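Local coordinates for C2 domain protein (Ramazzottius varieornatus, PDB 7DF2), which binds calcium ions through its C2 domain, a beta sandwich that also holds a glycan in the crystal, although the cellular role of this tardigrade protein is not established, at residues A[189-193]-A[194-198]; A[171-175]-A[176-180]; A[88-91]-A[92-96]. All blocks are in the same frame, centred on the assembly; numbering follows the deposited sequence. Where two conformers were deposited one is given.

Interaction 1. Residues A[189-193]-A[194-198]; sequences YNIPE and STCRP
T195 lays its hydroxyl back against P192 at the start of its own turn, the two side chains set at a slant. The T195 OG1 to P192 O distance of 2.8 Å marks a hydrogen bond donated by the threonine, and the donor sits in the carbonyl plane on a lone pair, with a C=O...donor angle of 138°. OG1 can do this because it lies between the backbone N and the carbonyl carbon of T195 (chi1 72°), which turns it back toward the carbonyl of P192. P192 O is gripped a second time by T195 N at 3.0 Å, from well above the carbonyl plane, so two bonds from one residue fix this oxygen. The next step of the 3-10 turn is C196 N to E193 O at 3.1 Å. T195 OG1 also lies 3.6 Å from P192 CD and 3.7 Å from I191 CB, the isoleucine running at an angle to the threonine rather than alongside it. Farther along, I191 CD1 rests 3.8 Å from C196 CA and 3.9 Å from C196 SG, an apolar touch on the sulfur that forms the disulfide with C119. The turn comes just after strand 181-190: I191 continues the backbone pairing by bonding to F40 and packs on R42 of strand 41-51, while the disulfide ties the outgoing chain to strand 107-119, at the edge of the four-stranded sheet.

Interaction 2. Residues A[171-175]-A[176-180]; sequences ACAGE and DRASS
A173 and A178 touch through their CB atoms in the loop of the beta hairpin formed by strands 170-173 and 181-190, antiparallel neighbours in the C2 domain's four-stranded sheet; a type I beta turn from R177 to S180 makes up its second half, leading into strand 181-190. Among backbone hydrogen bonds, G174 N to S180 O at 2.8 Å spans the loop, and S180 N to R177 O closes the turn. CA-H...O contacts supplement them: A178 CA is 3.5 Å from G174 O, and A173 CA also approaches S180 O. The apolar part is small, A173 CB meeting A178 CB at 4.1 Å. G174 is buried against this loop, its CA packed close to R177 O. In the charged group, E175 CG stands between the backbone N and the carbonyl carbon (chi1 81°), which brings it to 3.1 Å from D176 N. E175 and D176 lie side by side and point the same way, their carboxylate planes 26° apart. E175 OE2 and D176 OD1 are 4.2 Å from one another, a like-charge pair probably offset by K142, whose NZ forms salt bridges with E175 OE2 and D176 OD2; N145 also bonds E175 OE2. One water donates to E175 O at 2.7 Å and, weakly, to D176 O at 3.1 Å.

Interaction 3. Residues A[88-91]-A[92-96]; sequences DSVP and YSNYI
V90 sets its CG1 methyl against the Y95 ring, 3.6 Å from CE1, the two side chains crossing at an angle. Its other branch, CG2, reaches N94 CB at 3.7 Å, since CG2 is anti to the backbone N while CG1 (chi1 46°) stands between N and the carbonyl carbon. The edge of the Y95 ring is turned to the backbone: V90 O lies 3.6 Å from CE1 and P91 O 3.5 Å from CD1, both near the ring plane. In that plane too is a water, 2.6 Å from Y95 OH, which donates to V90 O at 2.7 Å and to S89 OG at 2.8 Å. A phenylalanine in place of Y95 would probably leave this water without its mate on the ring and less firmly held between S89 and V90. The backbone closes the turn: N94 N bonds to P91 O at 2.9 Å, and Y95 N bonds to Y92 O. Y92 makes a cation-pi contact with R131, and Y95 packs on R129 of the same strand, 121-136. The arrangement is a single 3-10 turn, 92-94, in the connection from strand 70-77 to its antiparallel partner 96-100 in the C2 sandwich.

The three contacts are separate local turns, in chain order 3, 2, 1, and none touches another. Interactions 1 and 2 adjoin neighbouring strands of one sheet, 181-190 and 170-173, yet their centres are 33 Å apart on opposite sides of the chain's centre. Interaction 3 belongs to the connections of the other sheet; its nearest atoms come within about 6 Å of interaction 2 and about 9 Å of interaction 1. With respect to calcium, interaction 2 has the R177 side chain about 13 Å from a bound ion and about 9 Å from the side chain of C62, a calcium ligand, whereas interactions 1 and 3 lie away from the annotated sites.

Interaction 1. Residues A[189-193]-A[194-198]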
ATOM      1  N   TYR A 189      -5.168   1.230 -15.646  1.00 24.01           N
ATOM      2  CA  TYR A 189      -5.417   1.270 -17.080  1.00 27.47           C
ATOM      3  C   TYR A 189      -5.982  -0.061 -17.530  1.00 24.89           C
ATOM      4  O   TYR A 189      -5.656  -1.119 -16.981  1.00 24.09           O
ATOM      5  CB  TYR A 189      -4.139   1.588 -17.868  1.00 23.72           C
ATOM      6  CG  TYR A 189      -2.923   0.808 -17.416  1.00 25.74           C
ATOM      7  CD1 TYR A 189      -2.093   1.295 -16.402  1.00 23.61           C
ATOM      8  CD2 TYR A 189      -2.596  -0.403 -18.003  1.00 24.74           C
ATOM      9  CE1 TYR A 189      -0.982   0.569 -15.982  1.00 25.35           C
ATOM     10  CE2 TYR A 189      -1.493  -1.123 -17.601  1.00 25.29           C
ATOM     11  CZ  TYR A 189      -0.683  -0.629 -16.591  1.00 23.81           C
ATOM     12  OH  TYR A 189       0.409  -1.370 -16.213  1.00 22.34           O
ATOM     13  N   ASN A 190      -6.816   0.005 -18.563  1.00 25.30           N
ATOM     14  CA  ASN A 190      -7.360  -1.202 -19.151  1.00 27.60           C
ATOM     15  C   ASN A 190      -6.258  -2.007 -19.824  1.00 25.89           C
ATOM     16  O   ASN A 190      -5.303  -1.454 -20.378  1.00 26.71           O
ATOM     17  CB  ASN A 190      -8.450  -0.843 -20.157  1.00 28.58           C
ATOM     18  CG  ASN A 190      -9.604  -0.105 -19.509  1.00 32.40           C
ATOM     19  OD1 ASN A 190     -10.272  -0.643 -18.636  1.00 36.64           O
ATOM     20  ND2 ASN A 190      -9.843   1.126 -19.939  1.00 42.09           N
ATOM     21  N   ILE A 191      -6.397  -3.325 -19.755  1.00 23.53           N
ATOM     22  CA  ILE A 191      -5.483  -4.267 -20.389  1.00 28.10           C
ATOM     23  C   ILE A 191      -6.331  -5.292 -21.134  1.00 31.10           C
ATOM     24  O   ILE A 191      -7.494  -5.516 -20.763  1.00 29.59           O
ATOM     25  CB  ILE A 191      -4.565  -4.948 -19.359  1.00 26.50           C
ATOM     26  CG1 ILE A 191      -5.402  -5.624 -18.260  1.00 31.23           C
ATOM     27  CG2 ILE A 191      -3.563  -3.934 -18.795  1.00 25.96           C
ATOM     28  CD1 ILE A 191      -4.615  -6.567 -17.341  1.00 28.52           C
ATOM     29  N   PRO A 192      -5.805  -5.928 -22.177  1.00 31.55           N
ATOM     30  CA  PRO A 192      -6.574  -6.981 -22.854  1.00 29.26           C
ATOM     31  C   PRO A 192      -6.881  -8.120 -21.901  1.00 32.22           C
ATOM     32  O   PRO A 192      -6.068  -8.465 -21.042  1.00 31.51           O
ATOM     33  CB  PRO A 192      -5.643  -7.433 -23.986  1.00 32.40           C
ATOM     34  CG  PRO A 192      -4.701  -6.292 -24.190  1.00 31.86           C
ATOM     35  CD  PRO A 192      -4.516  -5.660 -22.842  1.00 35.10           C
ATOM     36  N   GLU A 193      -8.070  -8.708 -22.060  1.00 32.67           N
ATOM     37  CA  GLU A 193      -8.495  -9.785 -21.170  1.00 32.42           C
ATOM     38  C   GLU A 193      -7.480 -10.924 -21.138  1.00 30.45           C
ATOM     39  O   GLU A 193      -7.264 -11.543 -20.089  1.00 31.10           O
ATOM     40  CB  GLU A 193      -9.873 -10.305 -21.597  1.00 32.14           C
ATOM     41  CG  GLU A 193     -10.289 -11.585 -20.898  1.00 36.80           C
ATOM     42  CD  GLU A 193     -11.730 -11.978 -21.192  1.00 47.92           C
ATOM     43  OE1 GLU A 193     -12.383 -11.298 -22.015  1.00 40.43           O
ATOM     44  OE2 GLU A 193     -12.208 -12.967 -20.593  1.00 43.34           O
ATOM     45  N   SER A 194      -6.851 -11.218 -22.282  1.00 32.61           N
ATOM     46  CA  SER A 194      -5.923 -12.341 -22.357  1.00 33.77           C
ATOM     47  C   SER A 194      -4.719 -12.152 -21.442  1.00 35.15           C
ATOM     48  O   SER A 194      -4.100 -13.137 -21.026  1.00 29.88           O
ATOM     49  CB  SER A 194      -5.465 -12.553 -23.807  1.00 31.26           C
ATOM     50  OG  SER A 194      -4.743 -11.433 -24.308  1.00 37.55           O
ATOM     51  N   THR A 195      -4.374 -10.905 -21.119  1.00 33.83           N
ATOM     52  CA  THR A 195      -3.193 -10.590 -20.319  1.00 30.55           C
ATOM     53  C   THR A 195      -3.507 -10.409 -18.842  1.00 37.11           C
ATOM     54  O   THR A 195      -2.605 -10.083 -18.065  1.00 29.35           O
ATOM     55  CB  THR A 195      -2.518  -9.317 -20.847  1.00 30.58           C
ATOM     56  OG1 THR A 195      -3.316  -8.178 -20.518  1.00 25.13           O
ATOM     57  CG2 THR A 195      -2.358  -9.369 -22.360  1.00 30.85           C
ATOM     58  N   CYS A 196      -4.757 -10.603 -18.438  1.00 30.54           N
ATOM     59  CA  CYS A 196      -5.163 -10.310 -17.071  1.00 29.61           C
ATOM     60  C   CYS A 196      -4.750 -11.453 -16.145  1.00 34.05           C
ATOM     61  O   CYS A 196      -5.032 -12.621 -16.422  1.00 31.10           O
ATOM     62  CB  CYS A 196      -6.674 -10.074 -17.038  1.00 31.24           C
ATOM     63  SG  CYS A 196      -7.263  -8.983 -15.724  1.00 34.47           S
ATOM     64  N   ARG A 197      -4.055 -11.115 -15.028  1.00 22.13           N
ATOM     65  CA  ARG A 197      -3.520 -12.165 -14.166  1.00 24.43           C
ATOM     66  C   ARG A 197      -4.479 -12.445 -13.018  1.00 33.98           C
ATOM     67  O   ARG A 197      -4.909 -11.497 -12.341  1.00 29.77           O
ATOM     68  CB  ARG A 197      -2.159 -11.762 -13.594  1.00 29.28           C
ATOM     69  CG  ARG A 197      -1.150 -11.289 -14.623  1.00 29.47           C
ATOM     70  CD  ARG A 197      -0.035 -10.512 -13.936  1.00 31.89           C
ATOM     71  NE  ARG A 197      -0.484  -9.209 -13.457  1.00 32.87           N
ATOM     72  CZ  ARG A 197       0.194  -8.474 -12.577  1.00 30.79           C
ATOM     73  NH1 ARG A 197       1.334  -8.938 -12.091  1.00 30.56           N
ATOM     74  NH2 ARG A 197      -0.262  -7.291 -12.186  1.00 27.60           N
ATOM     75  N   PRO A 198      -4.827 -13.708 -12.762  1.00 33.14           N
ATOM     76  CA  PRO A 198      -5.636 -14.025 -11.577  1.00 39.90           C
ATOM     77  C   PRO A 198      -4.880 -13.735 -10.289  1.00 35.90           C
ATOM     78  O   PRO A 198      -3.647 -13.770 -10.240  1.00 44.91           O
ATOM     79  CB  PRO A 198      -5.919 -15.529 -11.722  1.00 36.00           C
ATOM     80  CG  PRO A 198      -5.606 -15.859 -13.161  1.00 36.58           C
ATOM     81  CD  PRO A 198      -4.526 -14.906 -13.568  1.00 38.48           C
TER

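Interaction 2. Residues A[171-175]-A[176-180]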
ATOM      1  N   ALA A 171      -0.343  11.714   0.443  1.00 24.05           N
ATOM      2  CA  ALA A 171       0.203  11.639   1.800  1.00 27.57           C
ATOM      3  C   ALA A 171      -0.765  10.824   2.639  1.00 25.33           C
ATOM      4  O   ALA A 171      -1.746  11.352   3.172  1.00 28.49           O
ATOM      5  CB  ALA A 171       0.409  13.032   2.384  1.00 29.54           C
ATOM      6  N   CYS A 172      -0.481   9.536   2.776  1.00 21.82           N
ATOM      7  CA  CYS A 172      -1.406   8.593   3.383  1.00 21.96           C
ATOM      8  C   CYS A 172      -1.122   8.485   4.874  1.00 23.67           C
ATOM      9  O   CYS A 172      -0.049   8.013   5.266  1.00 20.47           O
ATOM     10  CB  CYS A 172      -1.262   7.223   2.732  1.00 25.12           C
ATOM     11  SG  CYS A 172      -2.607   6.174   3.156  1.00 28.57           S
ATOM     12  N   ALA A 173      -2.086   8.885   5.697  1.00 23.71           N
ATOM     13  CA  ALA A 173      -1.863   8.967   7.135  1.00 21.52           C
ATOM     14  C   ALA A 173      -1.904   7.602   7.809  1.00 18.13           C
ATOM     15  O   ALA A 173      -2.717   6.739   7.459  1.00 23.17           O
ATOM     16  CB  ALA A 173      -2.915   9.875   7.785  1.00 23.86           C
ATOM     17  N   GLY A 174      -1.065   7.435   8.840  1.00 18.47           N
ATOM     18  CA  GLY A 174      -1.132   6.228   9.644  1.00 20.15           C
ATOM     19  C   GLY A 174      -2.448   6.111  10.387  1.00 20.68           C
ATOM     20  O   GLY A 174      -3.056   7.111  10.786  1.00 23.41           O
ATOM     21  N   GLU A 175      -2.911   4.865  10.566  1.00 18.94           N
ATOM     22  CA  GLU A 175      -4.184   4.659  11.259  1.00 24.14           C
ATOM     23  C   GLU A 175      -4.082   4.997  12.743  1.00 27.29           C
ATOM     24  O   GLU A 175      -5.043   5.519  13.328  1.00 25.18           O
ATOM     25  CB  GLU A 175      -4.694   3.227  11.066  1.00 29.83           C
ATOM     26  CG  GLU A 175      -4.086   2.153  11.971  1.00 37.15           C
ATOM     27  CD  GLU A 175      -4.652   0.743  11.725  1.00 41.50           C
ATOM     28  OE1 GLU A 175      -5.693   0.596  11.045  1.00 33.05           O
ATOM     29  OE2 GLU A 175      -4.042  -0.229  12.216  1.00 36.68           O
ATOM     30  N   ASP A 176      -2.932   4.727  13.361  1.00 22.23           N
ATOM     31  CA  ASP A 176      -2.717   4.988  14.781  1.00 25.12           C
ATOM     32  C   ASP A 176      -2.127   6.369  15.046  1.00 28.18           C
ATOM     33  O   ASP A 176      -2.531   7.037  16.002  1.00 28.00           O
ATOM     34  CB  ASP A 176      -1.792   3.923  15.381  1.00 27.99           C
ATOM     35  CG  ASP A 176      -2.476   2.582  15.575  1.00 37.49           C
ATOM     36  OD1 ASP A 176      -3.718   2.490  15.416  1.00 34.29           O
ATOM     37  OD2 ASP A 176      -1.758   1.610  15.891  1.00 31.99           O
ATOM     38  N   ARG A 177      -1.161   6.806  14.242  0.71 24.73           N
ATOM     39  CA  ARG A 177      -0.551   8.136  14.354  0.71 22.74           C
ATOM     40  C   ARG A 177      -0.678   8.809  12.993  0.71 27.16           C
ATOM     41  O   ARG A 177       0.128   8.546  12.090  0.71 24.78           O
ATOM     42  CB  ARG A 177       0.919   8.072  14.769  0.71 29.29           C
ATOM     43  CG  ARG A 177       1.196   7.845  16.233  0.71 24.26           C
ATOM     44  CD  ARG A 177       2.693   7.877  16.512  0.71 23.55           C
ATOM     45  NE  ARG A 177       3.157   9.235  16.803  0.71 20.86           N
ATOM     46  CZ  ARG A 177       3.889   9.977  15.972  0.71 27.30           C
ATOM     47  NH1 ARG A 177       4.246  11.202  16.329  0.71 30.05           N
ATOM     48  NH2 ARG A 177       4.282   9.496  14.800  0.71 25.15           N
ATOM     49  N   ALA A 178      -1.675   9.687  12.854  1.00 25.88           N
ATOM     50  CA  ALA A 178      -1.917  10.341  11.572  1.00 26.72           C
ATOM     51  C   ALA A 178      -0.746  11.201  11.117  1.00 23.62           C
ATOM     52  O   ALA A 178      -0.643  11.488   9.922  1.00 27.38           O
ATOM     53  CB  ALA A 178      -3.189  11.190  11.642  1.00 31.11           C
ATOM     54  N   SER A 179       0.147  11.619  12.028  1.00 25.70           N
ATOM     55  CA  SER A 179       1.291  12.418  11.597  1.00 24.76           C
ATOM     56  C   SER A 179       2.372  11.581  10.926  1.00 24.33           C
ATOM     57  O   SER A 179       3.260  12.153  10.283  1.00 25.35           O
ATOM     58  CB  SER A 179       1.905  13.188  12.768  1.00 27.98           C
ATOM     59  OG  SER A 179       2.455  12.303  13.721  1.00 31.20           O
ATOM     60  N   SER A 180       2.322  10.258  11.071  1.00 24.87           N
ATOM     61  CA  SER A 180       3.153   9.370  10.270  1.00 21.27           C
ATOM     62  C   SER A 180       2.486   9.178   8.911  1.00 19.13           C
ATOM     63  O   SER A 180       1.290   8.883   8.839  1.00 20.59           O
ATOM     64  CB  SER A 180       3.331   8.027  10.987  1.00 27.27           C
ATOM     65  OG  SER A 180       4.166   7.163  10.240  1.00 27.13           O
TER
HETATM   66  O   HOH W   1      -5.323   7.814  14.801  1.00 47.44           O

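Interaction 3. Residues A[88-91]-A[92-96]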
ATOM      1  N   ASP A  88      -8.996  -9.964   8.495  1.00 36.59           N
ATOM      2  CA  ASP A  88     -10.300  -9.541   7.990  1.00 39.70           C
ATOM      3  C   ASP A  88     -10.238  -9.081   6.538  1.00 34.34           C
ATOM      4  O   ASP A  88     -11.261  -9.099   5.842  1.00 34.15           O
ATOM      5  CB  ASP A  88     -10.868  -8.415   8.853  1.00 39.02           C
ATOM      6  CG  ASP A  88     -11.457  -8.919  10.157  1.00 56.67           C
ATOM      7  OD1 ASP A  88     -11.151 -10.068  10.556  1.00 53.52           O
ATOM      8  OD2 ASP A  88     -12.218  -8.156  10.786  1.00 65.30           O
ATOM      9  N   SER A  89      -9.072  -8.638   6.071  1.00 34.02           N
ATOM     10  CA  SER A  89      -8.927  -8.181   4.691  1.00 33.89           C
ATOM     11  C   SER A  89      -7.954  -9.056   3.915  1.00 34.35           C
ATOM     12  O   SER A  89      -8.344  -9.691   2.928  1.00 31.80           O
ATOM     13  CB  SER A  89      -8.470  -6.719   4.657  1.00 29.45           C
ATOM     14  OG  SER A  89      -7.401  -6.497   5.562  1.00 25.20           O
ATOM     15  N   VAL A  90      -6.697  -9.099   4.338  1.00 27.18           N
ATOM     16  CA  VAL A  90      -5.668  -9.912   3.703  1.00 28.99           C
ATOM     17  C   VAL A  90      -4.577 -10.172   4.732  1.00 26.31           C
ATOM     18  O   VAL A  90      -4.073  -9.227   5.355  1.00 27.72           O
ATOM     19  CB  VAL A  90      -5.112  -9.235   2.438  1.00 32.37           C
ATOM     20  CG1 VAL A  90      -4.803  -7.772   2.694  1.00 27.60           C
ATOM     21  CG2 VAL A  90      -3.860  -9.952   1.968  1.00 29.44           C
ATOM     22  N   PRO A  91      -4.189 -11.427   4.941  1.00 30.46           N
ATOM     23  CA  PRO A  91      -3.137 -11.721   5.919  1.00 29.88           C
ATOM     24  C   PRO A  91      -1.837 -11.031   5.545  1.00 29.76           C
ATOM     25  O   PRO A  91      -1.489 -10.922   4.367  1.00 27.16           O
ATOM     26  CB  PRO A  91      -3.001 -13.245   5.845  1.00 32.87           C
ATOM     27  CG  PRO A  91      -4.282 -13.720   5.242  1.00 39.70           C
ATOM     28  CD  PRO A  91      -4.719 -12.645   4.309  1.00 38.57           C
ATOM     29  N   TYR A  92      -1.115 -10.564   6.567  1.00 30.61           N
ATOM     30  CA  TYR A  92       0.139  -9.853   6.331  1.00 29.04           C
ATOM     31  C   TYR A  92       1.134 -10.707   5.557  1.00 31.41           C
ATOM     32  O   TYR A  92       1.953 -10.175   4.796  1.00 27.10           O
ATOM     33  CB  TYR A  92       0.746  -9.408   7.663  1.00 30.56           C
ATOM     34  CG  TYR A  92      -0.096  -8.417   8.429  1.00 30.76           C
ATOM     35  CD1 TYR A  92      -0.748  -7.377   7.785  1.00 28.09           C
ATOM     36  CD2 TYR A  92      -0.230  -8.513   9.810  1.00 29.55           C
ATOM     37  CE1 TYR A  92      -1.511  -6.460   8.495  1.00 23.62           C
ATOM     38  CE2 TYR A  92      -0.990  -7.619  10.516  1.00 31.28           C
ATOM     39  CZ  TYR A  92      -1.630  -6.597   9.864  1.00 26.50           C
ATOM     40  OH  TYR A  92      -2.379  -5.703  10.586  1.00 32.99           O
ATOM     41  N   SER A  93       1.061 -12.035   5.709  1.00 29.44           N
ATOM     42  CA  SER A  93       1.955 -12.915   4.959  1.00 30.82           C
ATOM     43  C   SER A  93       1.751 -12.823   3.449  1.00 29.01           C
ATOM     44  O   SER A  93       2.618 -13.269   2.693  1.00 31.27           O
ATOM     45  CB  SER A  93       1.753 -14.362   5.404  1.00 38.16           C
ATOM     46  OG  SER A  93       0.405 -14.750   5.206  1.00 42.39           O
ATOM     47  N   ASN A  94       0.632 -12.275   2.986  1.00 26.52           N
ATOM     48  CA  ASN A  94       0.393 -12.132   1.556  1.00 28.57           C
ATOM     49  C   ASN A  94       0.849 -10.789   1.003  1.00 25.60           C
ATOM     50  O   ASN A  94       0.820 -10.598  -0.220  1.00 25.59           O
ATOM     51  CB  ASN A  94      -1.091 -12.338   1.245  1.00 29.95           C
ATOM     52  CG  ASN A  94      -1.577 -13.718   1.659  1.00 48.33           C
ATOM     53  OD1 ASN A  94      -2.728 -13.894   2.062  1.00 45.49           O
ATOM     54  ND2 ASN A  94      -0.688 -14.701   1.586  1.00 38.26           N
ATOM     55  N   TYR A  95       1.256  -9.856   1.860  1.00 27.36           N
ATOM     56  CA  TYR A  95       1.794  -8.597   1.367  1.00 22.41           C
ATOM     57  C   TYR A  95       3.149  -8.828   0.697  1.00 21.79           C
ATOM     58  O   TYR A  95       3.817  -9.845   0.910  1.00 23.60           O
ATOM     59  CB  TYR A  95       1.976  -7.587   2.505  1.00 20.30           C
ATOM     60  CG  TYR A  95       0.730  -6.959   3.087  1.00 21.96           C
ATOM     61  CD1 TYR A  95      -0.360  -7.727   3.500  1.00 20.17           C
ATOM     62  CD2 TYR A  95       0.669  -5.577   3.274  1.00 21.34           C
ATOM     63  CE1 TYR A  95      -1.493  -7.125   4.073  1.00 22.26           C
ATOM     64  CE2 TYR A  95      -0.446  -4.976   3.842  1.00 19.61           C
ATOM     65  CZ  TYR A  95      -1.518  -5.750   4.241  1.00 19.46           C
ATOM     66  OH  TYR A  95      -2.611  -5.120   4.787  1.00 21.37           O
ATOM     67  N   ILE A  96       3.571  -7.849  -0.095  1.00 21.66           N
ATOM     68  CA  ILE A  96       4.885  -7.861  -0.738  1.00 20.08           C
ATOM     69  C   ILE A  96       5.854  -7.046   0.109  1.00 20.27           C
ATOM     70  O   ILE A  96       5.575  -5.882   0.423  1.00 21.21           O
ATOM     71  CB  ILE A  96       4.801  -7.284  -2.162  1.00 20.50           C
ATOM     72  CG1 ILE A  96       3.684  -7.961  -2.965  1.00 31.13           C
ATOM     73  CG2 ILE A  96       6.176  -7.345  -2.851  1.00 21.49           C
ATOM     74  CD1 ILE A  96       3.824  -9.446  -3.061  1.00 36.01           C
TER
HETATM   75  O   HOH W   2      -4.580  -6.587   5.715  1.00 23.66           O